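Local coordinates for protein involved in catabolism of external DNA (Legionella pneumophila subsp. pneumophila, PDB 2OO3) that probably methylates a specific adenine of 23S ribosomal RNA at N6, with S-adenosyl-L-methionine as the methyl donor, at residues T24-Y29 with N244-F249; L193-Y198 with L240-P245. All coordinates share one frame; numbering follows the deposited sequence.

Overall arrangement
From the N terminus, helix 14-30 comes first and lies against one face of the central mixed sheet. Contact 1 joins its C-terminal half to the turn that follows strand 237-243, closing a loop of 214 residues that takes in most of the Rossmann-like methyltransferase fold. Contact 2 closes a shorter loop of 41 residues, pairing strand 193-200 antiparallel with strand 237-243, and is nested inside the first. Both contacts use the chain around N244 and P245. They also touch directly: L26 and P246 pack on L193, L26 reaches C195, and F249 meets I242, so helix, sheet and turn share one continuous apolar packing.

Contact 1: residues T24-Y29 with N244-F249; sequences TRLLAY and NPPYTF
Y29 holds CG anti to its backbone N (chi1 178°), and its phenol ring lies over P246; L26 has CG anti to the carbonyl carbon (chi1 -65°), and its CD2 branch touches both the same proline and F249. P246 CB sits over the centre of the Y29 ring, 3.3 Å from the centroid and close to the ring normal, a clear CH-pi contact. Farther along the proline ring, P246 CD meets L26 CD2 at 3.5 Å, the two side chains crossing at about a right angle. L26 CD2 also lies over one face of the F249 ring, 4.0 Å from CE1, whereas R25 CB approaches that ring at its edge. At the outer end Y29 OH comes within 3.5 Å of Y247 CB. A water joins the two segments here, 2.5 Å from Y29 OH and accepting from Y247 N at 3.0 Å. The type II turn from P246 to F249, closed by F249 N to P246 O, leads straight into helix 249-263, whose first residue is F249, and both P246 and F249 meet helix 14-30. The R25 guanidinium instead forms salt bridges, NH1 with E82 and NE with E252. The interface is therefore mainly apolar: P246 gives a CH-pi contact to Y29 and apolar contact to L26, and the polar link between the segments runs through water at the Y29 hydroxyl.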
# COMPACT_ATOMS: atom_id res chain seq x y z
N THR A 24 0.49 -7.06 -0.89
CA THR A 24 0.38 -8.52 -0.88
C THR A 24 1.73 -9.22 -1.00
O THR A 24 1.95 -10.26 -0.38
CB THR A 24 -0.64 -9.11 -1.91
OG1 THR A 24 -0.13 -9.00 -3.25
CG2 THR A 24 -2.04 -8.42 -1.80
N ARG A 25 2.65 -8.63 -1.78
CA ARG A 25 3.97 -9.25 -2.01
C ARG A 25 4.80 -9.10 -0.74
O ARG A 25 5.52 -10.03 -0.32
CB ARG A 25 4.68 -8.60 -3.22
CG ARG A 25 3.88 -8.74 -4.53
CD ARG A 25 4.20 -10.01 -5.34
NE ARG A 25 4.60 -11.21 -4.60
CZ ARG A 25 3.83 -12.28 -4.39
NH1 ARG A 25 2.58 -12.32 -4.79
NH2 ARG A 25 4.31 -13.30 -3.73
N LEU A 26 4.65 -7.95 -0.07
CA LEU A 26 5.37 -7.71 1.19
C LEU A 26 4.89 -8.68 2.27
O LEU A 26 5.71 -9.25 2.98
CB LEU A 26 5.23 -6.25 1.66
CG LEU A 26 5.89 -5.23 0.69
CD1 LEU A 26 5.56 -3.84 1.18
CD2 LEU A 26 7.44 -5.45 0.62
N LEU A 27 3.58 -8.87 2.35
CA LEU A 27 2.97 -9.79 3.34
C LEU A 27 3.37 -11.24 3.08
O LEU A 27 3.74 -11.95 4.01
CB LEU A 27 1.45 -9.65 3.34
CG LEU A 27 0.92 -8.30 3.91
CD1 LEU A 27 -0.55 -8.22 3.60
CD2 LEU A 27 1.15 -8.15 5.39
N ALA A 28 3.33 -11.64 1.80
CA ALA A 28 3.76 -12.96 1.37
C ALA A 28 5.20 -13.24 1.76
O ALA A 28 5.52 -14.38 2.14
CB ALA A 28 3.58 -13.14 -0.14
N TYR A 29 6.07 -12.23 1.69
CA TYR A 29 7.48 -12.46 2.04
C TYR A 29 7.67 -12.59 3.53
O TYR A 29 8.34 -13.53 4.01
CB TYR A 29 8.37 -11.30 1.60
CG TYR A 29 9.82 -11.49 2.01
CD1 TYR A 29 10.66 -12.34 1.27
CD2 TYR A 29 10.37 -10.82 3.12
CE1 TYR A 29 12.01 -12.50 1.61
CE2 TYR A 29 11.72 -10.97 3.48
CZ TYR A 29 12.53 -11.81 2.70
OH TYR A 29 13.88 -11.98 3.03
N ASN A 244 14.08 -1.18 3.67
CA ASN A 244 14.33 -2.59 3.97
C ASN A 244 13.48 -3.53 3.12
O ASN A 244 12.82 -4.43 3.64
CB ASN A 244 14.17 -2.81 5.48
CG ASN A 244 15.24 -2.05 6.27
OD1 ASN A 244 16.40 -1.95 5.83
ND2 ASN A 244 14.86 -1.51 7.42
N PRO A 245 13.49 -3.31 1.79
CA PRO A 245 12.64 -4.20 1.02
C PRO A 245 13.17 -5.65 1.03
O PRO A 245 14.40 -5.87 1.20
CB PRO A 245 12.70 -3.62 -0.39
CG PRO A 245 14.06 -2.94 -0.46
CD PRO A 245 14.21 -2.34 0.94
N PRO A 246 12.26 -6.63 0.87
CA PRO A 246 12.64 -8.03 0.90
C PRO A 246 13.51 -8.42 -0.25
O PRO A 246 13.47 -7.79 -1.35
CB PRO A 246 11.31 -8.75 0.78
CG PRO A 246 10.26 -7.72 1.25
CD PRO A 246 10.82 -6.46 0.66
N TYR A 247 14.36 -9.39 0.06
CA TYR A 247 14.93 -10.32 -0.88
C TYR A 247 13.98 -10.73 -2.00
O TYR A 247 12.92 -11.37 -1.77
CB TYR A 247 15.35 -11.59 -0.12
CG TYR A 247 16.32 -12.48 -0.87
CD1 TYR A 247 17.52 -11.95 -1.39
CD2 TYR A 247 16.04 -13.84 -1.08
CE1 TYR A 247 18.42 -12.77 -2.10
CE2 TYR A 247 16.92 -14.66 -1.78
CZ TYR A 247 18.11 -14.12 -2.29
OH TYR A 247 18.99 -14.94 -2.97
N THR A 248 14.38 -10.37 -3.21
CA THR A 248 13.70 -10.73 -4.46
C THR A 248 12.56 -9.78 -4.84
O THR A 248 12.01 -9.90 -5.94
CB THR A 248 13.19 -12.20 -4.50
OG1 THR A 248 12.01 -12.32 -3.69
CG2 THR A 248 14.28 -13.21 -4.03
N PHE A 249 12.23 -8.83 -3.97
CA PHE A 249 11.10 -7.92 -4.24
C PHE A 249 11.33 -7.02 -5.47
O PHE A 249 10.41 -6.85 -6.26
CB PHE A 249 10.80 -7.06 -2.99
CG PHE A 249 9.74 -6.03 -3.22
CD1 PHE A 249 8.39 -6.37 -3.14
CD2 PHE A 249 10.08 -4.72 -3.56
CE1 PHE A 249 7.40 -5.41 -3.36
CE2 PHE A 249 9.11 -3.77 -3.80
CZ PHE A 249 7.76 -4.12 -3.71
O HOH W 1 15.07 -9.82 2.94

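Contact 2: residues L193-Y198 with L240-P245; sequences LYCVWY and LWIINP
Strands 193-198 and 240-243 run antiparallel, their axes 4.7 Å apart at closest approach and 170° between directions. Y194 with I243 and V196 with W241 are hydrogen-bonded pairs; C195 with I242 and W197 with L240 are non-hydrogen-bonded pairs. V196 N bonds to W241 O at 3.0 Å, and W241 N to V196 O at 2.9 Å. At the other end Y194 N to I243 O is longer, 3.2 Å. CA-H...O contacts lie between the bonds, as from I242 CA to Y194 O.

On the face bearing C195, W197, L240 and I242, the cysteine has SG anti to its backbone N (chi1 -178°), and this sulfur touches L240 CD2 at 3.6 Å and I242 CG1. L240 CG meets the W197 indole at its edge, 4.0 Å from CD1. Toward the end of the ladder L193 CD2 presses on I242 CG2 at 3.5 Å, tighter than usual for two carbons. On the other face V196 CG1 packs on W241 CB, and Y194 and I243 meet through their CB atoms. Separately, Y198 CE2 comes 3.6 Å from L240 N, with W241 N at the ring edge; the Y198 hydroxyl is hydrogen-bonded to E224.

In the 3-2-1-4-5-7-6-8 strand order of this Rossmann-like methyltransferase, the pair joins strand 193-200 to strand 237-243, next to each other in the sheet. W197 touches D166, the predicted proton acceptor, and makes a cation-pi contact with K19. Strand 161-165 flanks 193-198 through backbone bonds, helix 203-216 packs on Y198 and W241, and W241 also touches strand 220-226.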
# COMPACT_ATOMS: atom_id res chain seq x y z
N LEU A 193 10.21 -2.84 8.22
CA LEU A 193 9.94 -2.71 6.78
C LEU A 193 8.93 -1.58 6.66
O LEU A 193 7.80 -1.73 7.15
CB LEU A 193 9.39 -4.03 6.21
CG LEU A 193 9.52 -4.22 4.69
CD1 LEU A 193 9.08 -5.62 4.28
CD2 LEU A 193 8.74 -3.18 3.90
N TYR A 194 9.35 -0.45 6.11
CA TYR A 194 8.50 0.73 5.92
C TYR A 194 8.06 0.84 4.45
O TYR A 194 8.89 0.76 3.54
CB TYR A 194 9.24 2.01 6.34
CG TYR A 194 9.63 2.01 7.82
CD1 TYR A 194 8.79 2.58 8.79
CD2 TYR A 194 10.83 1.42 8.26
CE1 TYR A 194 9.14 2.58 10.15
CE2 TYR A 194 11.18 1.42 9.65
CZ TYR A 194 10.32 2.00 10.57
OH TYR A 194 10.65 1.99 11.92
N CYS A 195 6.76 0.99 4.21
CA CYS A 195 6.25 1.13 2.86
C CYS A 195 5.31 2.33 2.83
O CYS A 195 4.24 2.32 3.44
CB CYS A 195 5.47 -0.12 2.46
SG CYS A 195 4.84 -0.04 0.79
N VAL A 196 5.70 3.37 2.10
CA VAL A 196 4.84 4.57 2.01
C VAL A 196 4.44 4.81 0.55
O VAL A 196 5.30 4.79 -0.35
CB VAL A 196 5.51 5.81 2.65
CG1 VAL A 196 6.86 6.11 2.00
CG2 VAL A 196 4.59 7.07 2.63
N TRP A 197 3.13 4.97 0.33
CA TRP A 197 2.57 5.32 -0.97
C TRP A 197 2.62 6.84 -1.12
O TRP A 197 2.37 7.59 -0.15
CB TRP A 197 1.10 4.83 -1.04
CG TRP A 197 0.43 5.21 -2.34
CD1 TRP A 197 0.55 4.55 -3.56
CD2 TRP A 197 -0.36 6.38 -2.59
NE1 TRP A 197 -0.14 5.24 -4.53
CE2 TRP A 197 -0.72 6.36 -3.96
CE3 TRP A 197 -0.77 7.45 -1.79
CZ2 TRP A 197 -1.48 7.38 -4.54
CZ3 TRP A 197 -1.56 8.44 -2.35
CH2 TRP A 197 -1.92 8.39 -3.72
N TYR A 198 2.85 7.31 -2.36
CA TYR A 198 2.78 8.75 -2.65
C TYR A 198 2.23 8.97 -4.06
O TYR A 198 2.42 8.11 -4.94
CB TYR A 198 4.16 9.38 -2.50
CG TYR A 198 5.21 8.82 -3.44
CD1 TYR A 198 5.42 9.37 -4.70
CD2 TYR A 198 6.02 7.73 -3.05
CE1 TYR A 198 6.41 8.86 -5.57
CE2 TYR A 198 6.99 7.23 -3.88
CZ TYR A 198 7.18 7.78 -5.14
OH TYR A 198 8.14 7.25 -5.95
N LEU A 240 5.63 3.98 -4.71
CA LEU A 240 5.87 3.58 -3.30
C LEU A 240 7.37 3.58 -3.00
O LEU A 240 8.19 3.28 -3.85
CB LEU A 240 5.22 2.22 -2.95
CG LEU A 240 3.69 2.16 -3.14
CD1 LEU A 240 3.31 1.45 -4.45
CD2 LEU A 240 3.03 1.45 -1.98
N TRP A 241 7.69 4.00 -1.78
CA TRP A 241 9.05 4.04 -1.28
C TRP A 241 9.13 3.00 -0.17
O TRP A 241 8.35 3.04 0.78
CB TRP A 241 9.38 5.44 -0.75
CG TRP A 241 10.84 5.54 -0.38
CD1 TRP A 241 11.45 5.00 0.71
CD2 TRP A 241 11.85 6.20 -1.12
NE1 TRP A 241 12.80 5.29 0.70
CE2 TRP A 241 13.07 6.02 -0.42
CE3 TRP A 241 11.86 6.94 -2.33
CZ2 TRP A 241 14.29 6.55 -0.88
CZ3 TRP A 241 13.10 7.47 -2.79
CH2 TRP A 241 14.28 7.25 -2.07
N ILE A 242 10.05 2.04 -0.31
CA ILE A 242 10.15 0.95 0.65
C ILE A 242 11.54 0.95 1.26
O ILE A 242 12.53 0.99 0.53
CB ILE A 242 9.82 -0.46 0.01
CG1 ILE A 242 8.38 -0.46 -0.54
CG2 ILE A 242 9.97 -1.57 1.06
CD1 ILE A 242 8.07 -1.50 -1.55
N ILE A 243 11.59 1.00 2.58
CA ILE A 243 12.83 0.85 3.34
C ILE A 243 12.91 -0.58 3.85
O ILE A 243 11.94 -1.12 4.39
CB ILE A 243 12.87 1.81 4.52
CG1 ILE A 243 12.77 3.26 4.01
CG2 ILE A 243 14.18 1.61 5.36
CD1 ILE A 243 12.53 4.33 5.13
N ASN A 244 14.08 -1.18 3.67
CA ASN A 244 14.33 -2.59 3.97
C ASN A 244 13.48 -3.53 3.12
O ASN A 244 12.82 -4.43 3.64
CB ASN A 244 14.17 -2.81 5.48
CG ASN A 244 15.24 -2.05 6.27
OD1 ASN A 244 16.40 -1.95 5.83
ND2 ASN A 244 14.86 -1.51 7.42
N PRO A 245 13.49 -3.31 1.79
CA PRO A 245 12.64 -4.20 1.02
C PRO A 245 13.17 -5.65 1.03
O PRO A 245 14.40 -5.87 1.20
CB PRO A 245 12.70 -3.62 -0.39
CG PRO A 245 14.06 -2.94 -0.46
CD PRO A 245 14.21 -2.34 0.94